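Local atomic coordinates of Mgp-operon protein 3 (Mycoplasma pneumoniae, PDB entry 6RJ1), a protein that serves as an extracellular adhesin known as P40/P90, which probably works with P1 in attaching the bacterium to sugars on host cells. Residues G178-N183 and V758-L763; L165-V170 and N660-D665; L763-T768 and A772-N777; K225-R230 and V238-D243. All coordinates share one frame; numbering follows the deposited sequence.

Interaction 1. Residues G178-N183 and V758-L763; sequences GLARVN and VKISTL
I760 presses its branched side chain against A180, at a point where a type I beta turn, I760 to L763, lies against the chain just following helix 176-179. The turn belongs to the long loop between strands 723-732 and 779-786. From the inside outward, I760 CB comes first, 3.7 Å from A180 CB, so the two chains meet through the very base of their side chains. The branches then part. CG2, anti to the backbone N, lies alongside A180, 3.9 Å from its CB, and brushes L179 CB more distantly. The other branch has CG1 beside the backbone N (chi1 -49°) and continues to CD1, which runs out toward the loop at G663 and D664; T668 and V669 of helix 666-673 also touch I760. A180 CB, in turn, faces the link from I760 to S761, reaching S761 N at 3.6 Å. No hydrogen bond joins the two segments, and the contact is small, buried and apolar.

Polar groups are satisfied beside it. S761 OG bonds to D664 OD2 and to K759 NZ, so a hydroxyl in the turn ties two charged side chains together. On the far side of A180, the side chain of R181 folds back upon its own chain and makes a cation-pi contact with Y662. Its NE donates to L179 O at 3.0 Å with an N-H...O angle of 149°, the nitrogen standing well above the carbonyl plane.

Interaction 2. Residues L165-V170 and N660-D665; sequences LVEQPV and NSYGDD
E167 and Y662 reach for each other from opposite directions, bridging backbones 11.4 Å apart at CA of E167 and CA of Y662. E167 closes the short strand 165-167 of a mixed sheet, whereas Y662 lies in the loop between strand 650-654 and helix 666-673, within a region assigned to the MgpC adhesin family of the beta-propeller clan.

The direct link is one hydrogen bond. Y662 OH donates to E167 OE1 at 2.7 Å, and OE1 receives it on its syn lone pair, the side of the other carboxylate oxygen. Carboxylate and ring are turned 69° from each other, and OE1 approaches the ring obliquely. An extended chain with CG anti to the backbone N (chi1 -165°) carries the acid across the gap.

Further polar bonds fix both ends. OE1 also accepts from the backbone N of A656, and the tyrosine hydroxyl is hydrogen-bonded to S657 OG. Ionic partners gather at the other oxygen: OE2 forms salt bridges with R181 and R227, which would be expected to stabilise the buried carboxylate in its charged form.

Y229 of the neighbouring strand packs its ring against E167 CB and sets its hydroxyl beside the Y662 ring.

Side-chain-to-backbone bonds and a tight turn shape the loop behind the ring. S661 begins an ST turn, D664 centres an inverse gamma turn, and D665 caps the start of helix 666-673. In the ST turn the amide N of G663 meets S661 OG at 3.2 Å, with an N-H...O angle of 162°.

Interaction 3. Residues L763-T768 and A772-N777; sequences LESQAT and ANSLLN
S765 and S774 form the close centre of this contact, with their CA atoms 5.0 Å apart and their side chains laid against each other. S774 OG sits over the S765 backbone, 3.6 Å from S765 CA. It occupies the position between its own backbone N and carbonyl carbon (chi1 61°), where it faces the other segment, and its hydrogen bond goes to S740 OG of a neighbouring loop. S765 CB also packs closely on the backbone of the second arm, 3.3 Å from A772 O. On the buried side, L763 brings one methyl to the S774 hydroxyl: CD2 lies 3.7 Å from S774 OG. That methyl also reaches L775 CD2, at 4.3 Å, while V669, A672 and L673 of helix 666-673 extend the apolar surface beneath the two leucines.

The two segments are arms of one irregular loop between strands 723-732 and 779-786, and an Asx turn holds the second arm in shape. N773 OD1 accepts from two amides, L775 N at 3.0 Å and L776 N at 2.8 Å; the latter approaches almost in line with the side-chain C=O bond.

Towards solvent the fit is looser. A767 offers little more than a methyl, its CB 4.3 Å from N773 O. The side chains of E764 and Q766 leave their CA atoms away from the opposing arm and are exposed, although Q766 NE2 hydrogen-bonds to the backbone O of Y738.

Interaction 4. Residues K225-R230 and V238-D243; sequences KGRAYR and VYEPLD
The R227 and E240 side chains run alongside each other in the same direction, and the planes of their guanidinium and carboxylate ends are turned 46° apart. The salt bridge is a single oblique contact, R227 NH2 to E240 OE1 at 2.9 Å. A chain bent at chi2 (-125°) and chi3 turns the arginine head back to meet the acid. Beside this pair, the pyrrolidine ring of P241 abuts the peptide joining G226 to R227, with P241 CG 3.7 Å from R227 N. Two flat groups flanking the contact are met from within their own segments: A228 CB lies over one face of the R230 guanidinium, near its rim, and V238 CG2 over one face of the Y239 ring, again near the rim.

Both charged groups have further partners. E240 bonds to T171 and T174 through its two oxygens, while R227 reaches P169 O through NH1. The pair is buried, and further polar groups surround it. On one side, strand 229-230 runs antiparallel to strand 165-167 in the large mixed sheet; on the other, strand 239-241 pairs with strand 356-358, and helix 253-267 packs against R230 and Y239.

In the fold
From the N terminus, the chain passes through 165-170, the first half of interaction 2, and then 178-183, the first half of interaction 1. Interaction 4 follows and closes a short local loop, bringing 238-243 back to 225-230 within the spans of both. Nearly five hundred residues separate the halves of interaction 2, completed at 660-665; interaction 1 closes later, at 758-763, so these two long-range contacts cross. Interaction 3 comes last, starting at the shared L763 and folding the loop upon itself. A backbone bond between V166 N and R230 O ties interaction 2 to interaction 4, while I760 packing on L775 and L179 on L776 join interaction 1 to interaction 3.

Interaction 1. Residues G178-N183 and V758-L763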
loop_
_atom_site.group_PDB
_atom_site.type_symbol
_atom_site.label_atom_id
_atom_site.label_comp_id
_atom_site.label_asym_id
_atom_site.label_seq_id
_atom_site.Cartn_x
_atom_site.Cartn_y
_atom_site.Cartn_z
ATOM N N GLY A 178 7.173 -10.559 14.804
ATOM C CA GLY A 178 6.467 -9.338 15.162
ATOM C C GLY A 178 5.134 -9.263 14.442
ATOM O O GLY A 178 4.179 -8.735 14.995
ATOM N N LEU A 179 5.039 -9.810 13.212
ATOM C CA LEU A 179 3.786 -9.833 12.453
ATOM C C LEU A 179 2.843 -10.964 12.908
ATOM O O LEU A 179 1.628 -10.857 12.717
ATOM C CB LEU A 179 4.055 -9.949 10.940
ATOM C CG LEU A 179 4.363 -8.685 10.111
ATOM C CD1 LEU A 179 3.821 -7.392 10.743
ATOM C CD2 LEU A 179 5.809 -8.589 9.778
ATOM N N ALA A 180 3.410 -12.043 13.493
ATOM C CA ALA A 180 2.693 -13.242 13.947
ATOM C C ALA A 180 1.745 -13.014 15.129
ATOM O O ALA A 180 2.182 -12.631 16.210
ATOM C CB ALA A 180 3.682 -14.360 14.268
ATOM N N ARG A 181 0.449 -13.280 14.921
ATOM C CA ARG A 181 -0.612 -13.143 15.920
ATOM C C ARG A 181 -1.183 -14.534 16.193
ATOM O O ARG A 181 -1.390 -15.292 15.245
ATOM C CB ARG A 181 -1.721 -12.225 15.358
ATOM C CG ARG A 181 -1.847 -10.822 15.971
ATOM C CD ARG A 181 -0.598 -9.946 15.961
ATOM N NE ARG A 181 -0.186 -9.465 14.642
ATOM C CZ ARG A 181 -0.198 -8.184 14.273
ATOM N NH1 ARG A 181 0.245 -7.829 13.078
ATOM N NH2 ARG A 181 -0.647 -7.250 15.102
ATOM N N VAL A 182 -1.459 -14.870 17.471
ATOM C CA VAL A 182 -2.034 -16.169 17.852
ATOM C C VAL A 182 -3.347 -16.418 17.094
ATOM O O VAL A 182 -4.190 -15.526 16.998
ATOM C CB VAL A 182 -2.164 -16.366 19.391
ATOM C CG1 VAL A 182 -2.829 -17.700 19.731
ATOM C CG2 VAL A 182 -0.795 -16.270 20.067
ATOM N N ASN A 183 -3.461 -17.608 16.489
ATOM C CA ASN A 183 -4.618 -18.034 15.709
ATOM C C ASN A 183 -5.933 -17.899 16.457
ATOM O O ASN A 183 -6.016 -18.195 17.653
ATOM C CB ASN A 183 -4.458 -19.490 15.267
ATOM C CG ASN A 183 -3.860 -19.697 13.912
ATOM O OD1 ASN A 183 -3.890 -18.833 13.022
ATOM N ND2 ASN A 183 -3.332 -20.884 13.726
ATOM N N VAL A 758 5.911 -24.936 9.631
ATOM C CA VAL A 758 6.395 -23.555 9.590
ATOM C C VAL A 758 5.225 -22.584 9.615
ATOM O O VAL A 758 4.362 -22.604 8.733
ATOM C CB VAL A 758 7.418 -23.244 8.447
ATOM C CG1 VAL A 758 7.808 -21.760 8.420
ATOM C CG2 VAL A 758 8.668 -24.117 8.562
ATOM N N LYS A 759 5.207 -21.748 10.656
ATOM C CA LYS A 759 4.256 -20.669 10.866
ATOM C C LYS A 759 5.003 -19.328 10.704
ATOM O O LYS A 759 6.177 -19.333 10.339
ATOM C CB LYS A 759 3.517 -20.822 12.207
ATOM C CG LYS A 759 4.347 -21.305 13.390
ATOM C CD LYS A 759 3.424 -21.651 14.556
ATOM C CE LYS A 759 4.142 -22.168 15.774
ATOM N NZ LYS A 759 4.905 -21.100 16.473
ATOM N N ILE A 760 4.321 -18.192 10.877
ATOM C CA ILE A 760 4.919 -16.856 10.710
ATOM C C ILE A 760 6.087 -16.632 11.684
ATOM O O ILE A 760 7.175 -16.231 11.260
ATOM C CB ILE A 760 3.859 -15.715 10.777
ATOM C CG1 ILE A 760 2.649 -15.986 9.859
ATOM C CG2 ILE A 760 4.491 -14.359 10.466
ATOM C CD1 ILE A 760 1.457 -15.080 10.108
ATOM N N SER A 761 5.863 -16.935 12.974
ATOM C CA SER A 761 6.856 -16.769 14.029
ATOM C C SER A 761 8.126 -17.594 13.812
ATOM O O SER A 761 9.188 -17.156 14.247
ATOM C CB SER A 761 6.245 -17.037 15.401
ATOM O OG SER A 761 5.654 -18.323 15.461
ATOM N N THR A 762 8.037 -18.754 13.119
ATOM C CA THR A 762 9.212 -19.613 12.871
ATOM C C THR A 762 9.882 -19.331 11.506
ATOM O O THR A 762 11.001 -19.800 11.276
ATOM C CB THR A 762 8.892 -21.097 13.075
ATOM O OG1 THR A 762 7.943 -21.525 12.102
ATOM C CG2 THR A 762 8.392 -21.394 14.480
ATOM N N LEU A 763 9.219 -18.531 10.635
ATOM C CA LEU A 763 9.727 -18.119 9.324
ATOM C C LEU A 763 10.945 -17.212 9.514
ATOM O O LEU A 763 10.891 -16.249 10.290
ATOM C CB LEU A 763 8.632 -17.403 8.510
ATOM C CG LEU A 763 8.873 -17.246 7.002
ATOM C CD1 LEU A 763 8.638 -18.554 6.259
ATOM C CD2 LEU A 763 7.988 -16.165 6.424
#

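Interaction 2. Residues L165-V170 and N660-D665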
loop_
_atom_site.group_PDB
_atom_site.type_symbol
_atom_site.label_atom_id
_atom_site.label_comp_id
_atom_site.label_asym_id
_atom_site.label_seq_id
_atom_site.Cartn_x
_atom_site.Cartn_y
_atom_site.Cartn_z
ATOM N N LEU A 165 -10.184 0.522 13.991
ATOM C CA LEU A 165 -8.878 0.183 14.540
ATOM C C LEU A 165 -7.870 0.171 13.401
ATOM O O LEU A 165 -8.137 -0.435 12.367
ATOM C CB LEU A 165 -8.962 -1.212 15.169
ATOM C CG LEU A 165 -8.918 -1.334 16.690
ATOM C CD1 LEU A 165 -9.794 -0.315 17.373
ATOM C CD2 LEU A 165 -9.339 -2.715 17.106
ATOM N N VAL A 166 -6.735 0.874 13.565
ATOM C CA VAL A 166 -5.670 0.904 12.560
ATOM C C VAL A 166 -4.383 0.372 13.202
ATOM O O VAL A 166 -4.006 0.800 14.292
ATOM C CB VAL A 166 -5.458 2.297 11.895
ATOM C CG1 VAL A 166 -4.456 2.214 10.737
ATOM C CG2 VAL A 166 -6.776 2.902 11.411
ATOM N N GLU A 167 -3.728 -0.571 12.527
ATOM C CA GLU A 167 -2.479 -1.164 12.985
ATOM C C GLU A 167 -1.344 -0.139 12.901
ATOM O O GLU A 167 -1.294 0.640 11.941
ATOM C CB GLU A 167 -2.124 -2.380 12.118
ATOM C CG GLU A 167 -1.059 -3.284 12.722
ATOM C CD GLU A 167 -0.382 -4.239 11.758
ATOM O OE1 GLU A 167 -0.758 -4.260 10.563
ATOM O OE2 GLU A 167 0.525 -4.977 12.206
ATOM N N GLN A 168 -0.405 -0.172 13.878
ATOM C CA GLN A 168 0.771 0.691 13.852
ATOM C C GLN A 168 1.572 0.388 12.568
ATOM O O GLN A 168 1.531 -0.757 12.100
ATOM C CB GLN A 168 1.609 0.563 15.142
ATOM C CG GLN A 168 2.313 -0.768 15.360
ATOM C CD GLN A 168 3.079 -0.804 16.656
ATOM O OE1 GLN A 168 2.906 -1.708 17.468
ATOM N NE2 GLN A 168 3.947 0.174 16.882
ATOM N N PRO A 169 2.192 1.387 11.897
ATOM C CA PRO A 169 2.872 1.084 10.631
ATOM C C PRO A 169 3.992 0.054 10.738
ATOM O O PRO A 169 4.659 -0.052 11.772
ATOM C CB PRO A 169 3.369 2.453 10.154
ATOM C CG PRO A 169 2.568 3.445 10.905
ATOM C CD PRO A 169 2.317 2.817 12.235
ATOM N N VAL A 170 4.150 -0.747 9.683
ATOM C CA VAL A 170 5.195 -1.759 9.596
ATOM C C VAL A 170 6.467 -1.011 9.200
ATOM O O VAL A 170 6.483 -0.301 8.189
ATOM C CB VAL A 170 4.843 -2.902 8.606
ATOM C CG1 VAL A 170 5.998 -3.893 8.479
ATOM C CG2 VAL A 170 3.559 -3.623 9.011
ATOM N N ASN A 660 -4.673 -9.752 5.163
ATOM C CA ASN A 660 -5.950 -9.720 5.889
ATOM C C ASN A 660 -5.790 -10.425 7.230
ATOM O O ASN A 660 -6.239 -9.905 8.246
ATOM C CB ASN A 660 -7.080 -10.382 5.081
ATOM C CG ASN A 660 -7.875 -9.427 4.235
ATOM O OD1 ASN A 660 -7.404 -8.349 3.847
ATOM N ND2 ASN A 660 -9.105 -9.803 3.927
ATOM N N SER A 661 -5.138 -11.605 7.228
ATOM C CA SER A 661 -4.904 -12.406 8.428
ATOM C C SER A 661 -3.432 -12.430 8.823
ATOM O O SER A 661 -2.549 -12.561 7.965
ATOM C CB SER A 661 -5.417 -13.830 8.238
ATOM O OG SER A 661 -5.189 -14.627 9.390
ATOM N N TYR A 662 -3.186 -12.318 10.139
ATOM C CA TYR A 662 -1.866 -12.371 10.753
ATOM C C TYR A 662 -1.743 -13.629 11.600
ATOM O O TYR A 662 -0.826 -13.728 12.419
ATOM C CB TYR A 662 -1.645 -11.136 11.624
ATOM C CG TYR A 662 -1.273 -9.884 10.862
ATOM C CD1 TYR A 662 -0.120 -9.838 10.078
ATOM C CD2 TYR A 662 -2.007 -8.713 11.008
ATOM C CE1 TYR A 662 0.270 -8.666 9.430
ATOM C CE2 TYR A 662 -1.618 -7.532 10.379
ATOM C CZ TYR A 662 -0.479 -7.514 9.592
ATOM O OH TYR A 662 -0.102 -6.358 8.964
ATOM N N GLY A 663 -2.678 -14.567 11.410
ATOM C CA GLY A 663 -2.736 -15.829 12.135
ATOM C C GLY A 663 -1.468 -16.629 11.953
ATOM O O GLY A 663 -1.120 -16.989 10.828
ATOM N N ASP A 664 -0.747 -16.856 13.052
ATOM C CA ASP A 664 0.526 -17.573 13.121
ATOM C C ASP A 664 0.326 -19.057 12.790
ATOM O O ASP A 664 0.261 -19.912 13.677
ATOM C CB ASP A 664 1.165 -17.347 14.501
ATOM C CG ASP A 664 2.573 -17.859 14.633
ATOM O OD1 ASP A 664 3.310 -17.839 13.620
ATOM O OD2 ASP A 664 2.948 -18.274 15.753
ATOM N N ASP A 665 0.184 -19.343 11.490
ATOM C CA ASP A 665 -0.079 -20.670 10.942
ATOM C C ASP A 665 0.613 -20.824 9.573
ATOM O O ASP A 665 1.080 -19.835 8.985
ATOM C CB ASP A 665 -1.605 -20.867 10.801
ATOM C CG ASP A 665 -2.033 -22.309 10.584
ATOM O OD1 ASP A 665 -1.995 -23.095 11.561
ATOM O OD2 ASP A 665 -2.397 -22.654 9.437
#

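Interaction 3. Residues L763-T768 and A772-N777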
loop_
_atom_site.group_PDB
_atom_site.type_symbol
_atom_site.label_atom_id
_atom_site.label_comp_id
_atom_site.label_asym_id
_atom_site.label_seq_id
_atom_site.Cartn_x
_atom_site.Cartn_y
_atom_site.Cartn_z
ATOM N N LEU A 763 9.219 -18.531 10.635
ATOM C CA LEU A 763 9.727 -18.119 9.324
ATOM C C LEU A 763 10.945 -17.212 9.514
ATOM O O LEU A 763 10.891 -16.249 10.290
ATOM C CB LEU A 763 8.632 -17.403 8.510
ATOM C CG LEU A 763 8.873 -17.246 7.002
ATOM C CD1 LEU A 763 8.638 -18.554 6.259
ATOM C CD2 LEU A 763 7.988 -16.165 6.424
ATOM N N GLU A 764 12.055 -17.571 8.834
ATOM C CA GLU A 764 13.355 -16.896 8.870
ATOM C C GLU A 764 13.548 -16.061 7.606
ATOM O O GLU A 764 13.502 -16.604 6.498
ATOM C CB GLU A 764 14.497 -17.931 8.974
ATOM C CG GLU A 764 14.513 -18.769 10.245
ATOM C CD GLU A 764 15.438 -19.977 10.214
ATOM O OE1 GLU A 764 15.042 -21.035 10.755
ATOM O OE2 GLU A 764 16.554 -19.874 9.651
ATOM N N SER A 765 13.796 -14.758 7.765
ATOM C CA SER A 765 14.019 -13.886 6.616
ATOM C C SER A 765 15.477 -13.869 6.190
ATOM O O SER A 765 16.367 -13.706 7.032
ATOM C CB SER A 765 13.546 -12.469 6.909
ATOM O OG SER A 765 13.967 -11.566 5.897
ATOM N N GLN A 766 15.713 -14.005 4.872
ATOM C CA GLN A 766 17.039 -13.908 4.260
ATOM C C GLN A 766 17.057 -12.783 3.197
ATOM O O GLN A 766 17.998 -12.678 2.405
ATOM C CB GLN A 766 17.549 -15.271 3.738
ATOM C CG GLN A 766 16.846 -15.798 2.488
ATOM C CD GLN A 766 17.325 -17.157 2.036
ATOM O OE1 GLN A 766 18.177 -17.802 2.660
ATOM N NE2 GLN A 766 16.760 -17.638 0.940
ATOM N N ALA A 767 16.016 -11.926 3.224
ATOM C CA ALA A 767 15.825 -10.773 2.340
ATOM C C ALA A 767 16.869 -9.684 2.600
ATOM O O ALA A 767 17.244 -9.441 3.751
ATOM C CB ALA A 767 14.433 -10.206 2.529
ATOM N N THR A 768 17.337 -9.037 1.527
ATOM C CA THR A 768 18.340 -7.969 1.593
ATOM C C THR A 768 17.833 -6.708 0.877
ATOM O O THR A 768 18.635 -5.854 0.502
ATOM C CB THR A 768 19.680 -8.462 1.006
ATOM O OG1 THR A 768 19.453 -9.013 -0.294
ATOM C CG2 THR A 768 20.384 -9.480 1.901
ATOM N N ALA A 772 13.322 -6.334 7.325
ATOM C CA ALA A 772 13.663 -7.406 8.267
ATOM C C ALA A 772 12.696 -8.587 8.117
ATOM O O ALA A 772 13.028 -9.699 8.535
ATOM C CB ALA A 772 13.640 -6.886 9.692
ATOM N N ASN A 773 11.505 -8.345 7.529
ATOM C CA ASN A 773 10.493 -9.368 7.274
ATOM C C ASN A 773 10.608 -9.894 5.836
ATOM O O ASN A 773 11.097 -9.182 4.957
ATOM C CB ASN A 773 9.081 -8.820 7.547
ATOM C CG ASN A 773 8.444 -8.125 6.368
ATOM O OD1 ASN A 773 7.761 -8.747 5.551
ATOM N ND2 ASN A 773 8.660 -6.826 6.243
ATOM N N SER A 774 10.119 -11.127 5.601
ATOM C CA SER A 774 10.084 -11.791 4.288
ATOM C C SER A 774 8.656 -12.281 4.036
ATOM O O SER A 774 8.445 -13.287 3.353
ATOM C CB SER A 774 11.057 -12.971 4.270
ATOM O OG SER A 774 10.691 -13.921 5.256
ATOM N N LEU A 775 7.681 -11.551 4.605
ATOM C CA LEU A 775 6.271 -11.893 4.623
ATOM C C LEU A 775 5.395 -10.929 3.840
ATOM O O LEU A 775 4.439 -11.367 3.192
ATOM C CB LEU A 775 5.832 -11.884 6.105
ATOM C CG LEU A 775 4.842 -12.918 6.682
ATOM C CD1 LEU A 775 3.681 -12.231 7.346
ATOM C CD2 LEU A 775 4.385 -13.954 5.683
ATOM N N LEU A 776 5.674 -9.621 3.949
ATOM C CA LEU A 776 4.843 -8.580 3.355
ATOM C C LEU A 776 5.401 -8.018 2.082
ATOM O O LEU A 776 6.585 -7.676 2.021
ATOM C CB LEU A 776 4.574 -7.445 4.365
ATOM C CG LEU A 776 4.237 -7.858 5.796
ATOM C CD1 LEU A 776 4.348 -6.695 6.732
ATOM C CD2 LEU A 776 2.868 -8.519 5.890
ATOM N N ASN A 777 4.543 -7.909 1.060
ATOM C CA ASN A 777 4.945 -7.330 -0.209
ATOM C C ASN A 777 4.852 -5.808 -0.160
ATOM O O ASN A 777 4.116 -5.250 0.649
ATOM C CB ASN A 777 4.185 -7.929 -1.390
ATOM C CG ASN A 777 4.997 -7.941 -2.665
ATOM O OD1 ASN A 777 6.069 -7.345 -2.772
ATOM N ND2 ASN A 777 4.505 -8.620 -3.672
#

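Interaction 4. Residues K225-R230 and V238-D243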
loop_
_atom_site.group_PDB
_atom_site.type_symbol
_atom_site.label_atom_id
_atom_site.label_comp_id
_atom_site.label_asym_id
_atom_site.label_seq_id
_atom_site.Cartn_x
_atom_site.Cartn_y
_atom_site.Cartn_z
ATOM N N LYS A 225 -2.827 -9.428 22.279
ATOM C CA LYS A 225 -1.372 -9.233 22.305
ATOM C C LYS A 225 -0.883 -8.761 20.937
ATOM O O LYS A 225 -1.631 -8.831 19.951
ATOM C CB LYS A 225 -0.656 -10.554 22.679
ATOM C CG LYS A 225 -0.891 -11.008 24.111
ATOM C CD LYS A 225 -0.149 -12.299 24.428
ATOM C CE LYS A 225 -0.012 -12.538 25.914
ATOM N NZ LYS A 225 -1.309 -12.891 26.552
ATOM N N GLY A 226 0.370 -8.306 20.896
ATOM C CA GLY A 226 1.036 -7.891 19.668
ATOM C C GLY A 226 1.052 -6.418 19.333
ATOM O O GLY A 226 0.748 -5.567 20.181
ATOM N N ARG A 227 1.414 -6.125 18.060
ATOM C CA ARG A 227 1.487 -4.789 17.451
ATOM C C ARG A 227 0.202 -4.022 17.727
ATOM O O ARG A 227 -0.894 -4.598 17.691
ATOM C CB ARG A 227 1.706 -4.850 15.930
ATOM C CG ARG A 227 2.529 -6.023 15.407
ATOM C CD ARG A 227 3.725 -5.589 14.574
ATOM N NE ARG A 227 3.325 -4.690 13.498
ATOM C CZ ARG A 227 3.891 -3.519 13.245
ATOM N NH1 ARG A 227 3.433 -2.755 12.272
ATOM N NH2 ARG A 227 4.931 -3.110 13.956
ATOM N N ALA A 228 0.341 -2.730 18.034
ATOM C CA ALA A 228 -0.781 -1.887 18.387
ATOM C C ALA A 228 -1.783 -1.667 17.267
ATOM O O ALA A 228 -1.410 -1.484 16.108
ATOM C CB ALA A 228 -0.290 -0.563 18.915
ATOM N N TYR A 229 -3.065 -1.730 17.641
ATOM C CA TYR A 229 -4.232 -1.413 16.843
ATOM C C TYR A 229 -4.836 -0.263 17.612
ATOM O O TYR A 229 -5.042 -0.374 18.832
ATOM C CB TYR A 229 -5.211 -2.590 16.765
ATOM C CG TYR A 229 -4.801 -3.630 15.752
ATOM C CD1 TYR A 229 -5.093 -3.468 14.397
ATOM C CD2 TYR A 229 -4.102 -4.769 16.141
ATOM C CE1 TYR A 229 -4.705 -4.420 13.454
ATOM C CE2 TYR A 229 -3.713 -5.729 15.210
ATOM C CZ TYR A 229 -4.019 -5.554 13.867
ATOM O OH TYR A 229 -3.631 -6.513 12.955
ATOM N N ARG A 230 -5.010 0.881 16.957
ATOM C CA ARG A 230 -5.520 2.033 17.685
ATOM C C ARG A 230 -6.705 2.697 16.996
ATOM O O ARG A 230 -6.859 2.602 15.775
ATOM C CB ARG A 230 -4.388 3.059 17.957
ATOM C CG ARG A 230 -3.245 2.582 18.855
ATOM C CD ARG A 230 -3.606 2.588 20.329
ATOM N NE ARG A 230 -2.506 2.125 21.185
ATOM C CZ ARG A 230 -2.309 0.855 21.536
ATOM N NH1 ARG A 230 -1.282 0.526 22.310
ATOM N NH2 ARG A 230 -3.128 -0.098 21.102
ATOM N N VAL A 238 5.771 4.168 19.723
ATOM C CA VAL A 238 7.009 4.159 18.924
ATOM C C VAL A 238 7.609 2.743 18.977
ATOM O O VAL A 238 8.296 2.319 18.055
ATOM C CB VAL A 238 8.039 5.236 19.369
ATOM C CG1 VAL A 238 8.014 6.466 18.474
ATOM C CG2 VAL A 238 7.929 5.597 20.851
ATOM N N TYR A 239 7.292 2.013 20.060
ATOM C CA TYR A 239 7.719 0.647 20.342
ATOM C C TYR A 239 6.825 -0.367 19.648
ATOM O O TYR A 239 5.615 -0.151 19.501
ATOM C CB TYR A 239 7.735 0.382 21.861
ATOM C CG TYR A 239 8.252 1.552 22.664
ATOM C CD1 TYR A 239 9.619 1.776 22.807
ATOM C CD2 TYR A 239 7.376 2.460 23.253
ATOM C CE1 TYR A 239 10.103 2.878 23.512
ATOM C CE2 TYR A 239 7.848 3.564 23.964
ATOM C CZ TYR A 239 9.214 3.768 24.095
ATOM O OH TYR A 239 9.683 4.854 24.795
ATOM N N GLU A 240 7.433 -1.480 19.227
ATOM C CA GLU A 240 6.761 -2.604 18.579
ATOM C C GLU A 240 7.405 -3.924 19.031
ATOM O O GLU A 240 8.624 -3.958 19.230
ATOM C CB GLU A 240 6.703 -2.452 17.046
ATOM C CG GLU A 240 8.044 -2.260 16.349
ATOM C CD GLU A 240 8.003 -2.615 14.879
ATOM O OE1 GLU A 240 7.648 -3.772 14.559
ATOM O OE2 GLU A 240 8.322 -1.739 14.044
ATOM N N PRO A 241 6.610 -5.004 19.247
ATOM C CA PRO A 241 7.200 -6.255 19.755
ATOM C C PRO A 241 8.034 -7.056 18.759
ATOM O O PRO A 241 7.803 -6.989 17.549
ATOM C CB PRO A 241 5.981 -7.046 20.230
ATOM C CG PRO A 241 4.879 -6.574 19.375
ATOM C CD PRO A 241 5.143 -5.127 19.087
ATOM N N LEU A 242 8.990 -7.841 19.288
ATOM C CA LEU A 242 9.848 -8.727 18.502
ATOM C C LEU A 242 9.056 -9.962 18.092
ATOM O O LEU A 242 9.282 -10.507 17.010
ATOM C CB LEU A 242 11.079 -9.143 19.313
ATOM C CG LEU A 242 12.170 -8.100 19.443
ATOM C CD1 LEU A 242 12.977 -8.340 20.680
ATOM C CD2 LEU A 242 13.083 -8.100 18.223
ATOM N N ASP A 243 8.125 -10.391 18.969
ATOM C CA ASP A 243 7.234 -11.531 18.784
ATOM C C ASP A 243 5.847 -11.131 19.294
ATOM O O ASP A 243 5.664 -10.941 20.498
ATOM C CB ASP A 243 7.773 -12.758 19.548
ATOM C CG ASP A 243 7.210 -14.113 19.138
ATOM O OD1 ASP A 243 6.130 -14.146 18.496
ATOM O OD2 ASP A 243 7.850 -15.144 19.462
#